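PDB 4FD5: arylalkylamine N-Acetyltransferase 2 from Aedes aegypti, which probably transfers acyl groups from acyl-coenzyme A to the amine of arylalkylamines, for instance turning dopamine and acetyl-CoA into N-acetyldopamine. Local coordinates for residues I9-I14 with K149-K154. Sequence-based numbering, arbitrary orientation.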
loop_
_atom_site.group_PDB
_atom_site.type_symbol
_atom_site.label_atom_id
_atom_site.label_comp_id
_atom_site.label_asym_id
_atom_site.label_seq_id
_atom_site.Cartn_x
_atom_site.Cartn_y
_atom_site.Cartn_z
ATOM N N ILE A 9 7.088 -12.538 18.499
ATOM C CA ILE A 9 7.303 -11.783 17.278
ATOM C C ILE A 9 7.902 -10.439 17.656
ATOM O O ILE A 9 7.510 -9.833 18.656
ATOM C CB ILE A 9 5.975 -11.571 16.512
ATOM C CG1 ILE A 9 5.358 -12.913 16.107
ATOM C CG2 ILE A 9 6.190 -10.700 15.287
ATOM C CD1 ILE A 9 6.070 -13.597 14.967
ATOM N N ARG A 10 8.853 -9.983 16.850
ATOM C CA ARG A 10 9.557 -8.739 17.079
ATOM C C ARG A 10 9.192 -7.783 15.945
ATOM O O ARG A 10 8.959 -8.223 14.822
ATOM C CB ARG A 10 11.059 -9.033 17.060
ATOM C CG ARG A 10 11.947 -7.930 17.536
ATOM C CD ARG A 10 13.376 -8.442 17.716
ATOM N NE ARG A 10 14.010 -8.838 16.454
ATOM C CZ ARG A 10 14.095 -10.089 16.011
ATOM N NH1 ARG A 10 13.584 -11.088 16.719
ATOM N NH2 ARG A 10 14.694 -10.347 14.852
ATOM N N PHE A 11 9.109 -6.494 16.241
ATOM C CA PHE A 11 8.871 -5.487 15.196
ATOM C C PHE A 11 10.111 -4.634 15.022
ATOM O O PHE A 11 10.702 -4.163 16.007
ATOM C CB PHE A 11 7.644 -4.624 15.515
ATOM C CG PHE A 11 6.381 -5.409 15.601
ATOM C CD1 PHE A 11 5.979 -5.960 16.806
ATOM C CD2 PHE A 11 5.612 -5.641 14.475
ATOM C CE1 PHE A 11 4.821 -6.705 16.891
ATOM C CE2 PHE A 11 4.452 -6.391 14.549
ATOM C CZ PHE A 11 4.057 -6.924 15.759
ATOM N N GLU A 12 10.518 -4.451 13.769
ATOM C CA GLU A 12 11.738 -3.708 13.473
ATOM C C GLU A 12 11.550 -2.849 12.233
ATOM O O GLU A 12 10.776 -3.193 11.350
ATOM C CB GLU A 12 12.901 -4.669 13.211
ATOM C CG GLU A 12 13.175 -5.689 14.318
ATOM C CD GLU A 12 13.783 -5.058 15.556
ATOM O OE1 GLU A 12 14.273 -3.911 15.466
ATOM O OE2 GLU A 12 13.772 -5.712 16.622
ATOM N N THR A 13 12.281 -1.745 12.158
ATOM C CA THR A 13 12.336 -0.979 10.911
ATOM C C THR A 13 13.129 -1.811 9.901
ATOM O O THR A 13 14.128 -2.425 10.264
ATOM C CB THR A 13 13.003 0.390 11.143
ATOM O OG1 THR A 13 12.265 1.123 12.134
ATOM C CG2 THR A 13 13.057 1.192 9.840
ATOM N N ILE A 14 12.696 -1.847 8.638
ATOM C CA ILE A 14 13.331 -2.732 7.660
ATOM C C ILE A 14 14.589 -2.104 7.104
ATOM O O ILE A 14 14.534 -1.041 6.482
ATOM C CB ILE A 14 12.387 -3.084 6.483
ATOM C CG1 ILE A 14 11.063 -3.626 7.042
ATOM C CG2 ILE A 14 13.047 -4.129 5.576
ATOM C CD1 ILE A 14 10.034 -4.001 5.992
ATOM N N LYS A 149 -2.827 -5.261 12.470
ATOM C CA LYS A 149 -3.157 -4.086 13.244
ATOM C C LYS A 149 -1.902 -3.586 13.951
ATOM O O LYS A 149 -1.614 -2.394 13.944
ATOM C CB LYS A 149 -4.273 -4.406 14.244
ATOM C CG LYS A 149 -4.796 -3.195 14.967
ATOM C CD LYS A 149 -5.993 -3.619 15.812
ATOM C CE LYS A 149 -6.687 -2.434 16.437
ATOM N NZ LYS A 149 -7.804 -2.866 17.329
ATOM N N LYS A 150 -1.128 -4.506 14.524
ATOM C CA LYS A 150 0.098 -4.118 15.222
ATOM C C LYS A 150 1.109 -3.447 14.287
ATOM O O LYS A 150 1.790 -2.510 14.685
ATOM C CB LYS A 150 0.732 -5.312 15.918
ATOM C CG LYS A 150 -0.152 -5.914 17.010
ATOM C CD LYS A 150 0.549 -7.107 17.668
ATOM C CE LYS A 150 -0.329 -7.776 18.720
ATOM N NZ LYS A 150 -0.649 -6.842 19.831
ATOM N N LEU A 151 1.197 -3.924 13.053
ATOM C CA LEU A 151 2.087 -3.314 12.069
ATOM C C LEU A 151 1.706 -1.874 11.786
ATOM O O LEU A 151 2.581 -1.010 11.660
ATOM C CB LEU A 151 2.115 -4.143 10.781
ATOM C CG LEU A 151 2.946 -5.412 10.830
ATOM C CD1 LEU A 151 2.590 -6.322 9.664
ATOM C CD2 LEU A 151 4.437 -5.041 10.823
ATOM N N ILE A 152 0.405 -1.604 11.702
ATOM C CA ILE A 152 -0.019 -0.224 11.496
ATOM C C ILE A 152 0.226 0.624 12.760
ATOM O O ILE A 152 0.640 1.772 12.672
ATOM C CB ILE A 152 -1.496 -0.153 11.055
ATOM C CG1 ILE A 152 -1.678 -0.895 9.722
ATOM C CG2 ILE A 152 -1.915 1.286 10.892
ATOM C CD1 ILE A 152 -0.677 -0.470 8.650
ATOM N N GLU A 153 -0.018 0.044 13.932
ATOM C CA GLU A 153 0.267 0.737 15.193
ATOM C C GLU A 153 1.744 1.135 15.303
ATOM O O GLU A 153 2.069 2.269 15.683
ATOM C CB GLU A 153 -0.154 -0.136 16.373
ATOM C CG GLU A 153 -1.664 -0.236 16.538
ATOM C CD GLU A 153 -2.093 -1.282 17.551
ATOM O OE1 GLU A 153 -1.249 -2.097 17.961
ATOM O OE2 GLU A 153 -3.285 -1.286 17.928
ATOM N N LYS A 154 2.633 0.205 14.954
ATOM C CA LYS A 154 4.076 0.455 14.966
ATOM C C LYS A 154 4.461 1.490 13.909
ATOM O O LYS A 154 5.364 2.323 14.133
ATOM C CB LYS A 154 4.858 -0.848 14.761
ATOM C CG LYS A 154 4.719 -1.852 15.920
ATOM C CD LYS A 154 5.519 -1.397 17.149
ATOM C CE LYS A 154 5.538 -2.466 18.250
ATOM N NZ LYS A 154 6.530 -2.132 19.320
#
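F11, on the edge strand of the GNAT fold's central mixed sheet, lays its ring among K154, K150 and L151 on one side of helix 147-161. Strand 10-13 is hydrogen-bonded in antiparallel fashion to strand 66-69, and the helix packs against the same sheet. The short strand and helix axes approach to 9.9 Å at 42°, and side chains fill the gap. F11 CB points toward the helix, and with CG anti to the carbonyl carbon (chi1 -61°) the ring reaches three residues from two successive turns. K154 lies over one face of the ring: its CG is 3.9 Å from F11 CG, and a bend at chi2 (-74°) carries the chain on toward the CG-CD1 edge, just outside the ring outline, where K154 CE comes 3.8 Å from F11 CD1. Lysine methylenes, not the ammonium group, make this contact. L151 meets the ring differently, at its edge and in its plane, with the methyl CD2 3.9 Å from F11 CD2. This leucine is buried and also touches L136 of strand 129-138, bridging the phenyl ring and the sheet beneath the helix. No hydrogen bond joins the two segments. On the strand, R10 NE forms a salt bridge with E12 OE2 at 3.1 Å, and F11 also touches A68 and L147. K150 approaches the far corner of the ring obliquely; the amino end of its exposed side chain leads away, but F11 CZ stands 3.7 Å from K150 CB and 4.0 Å from K150 CD.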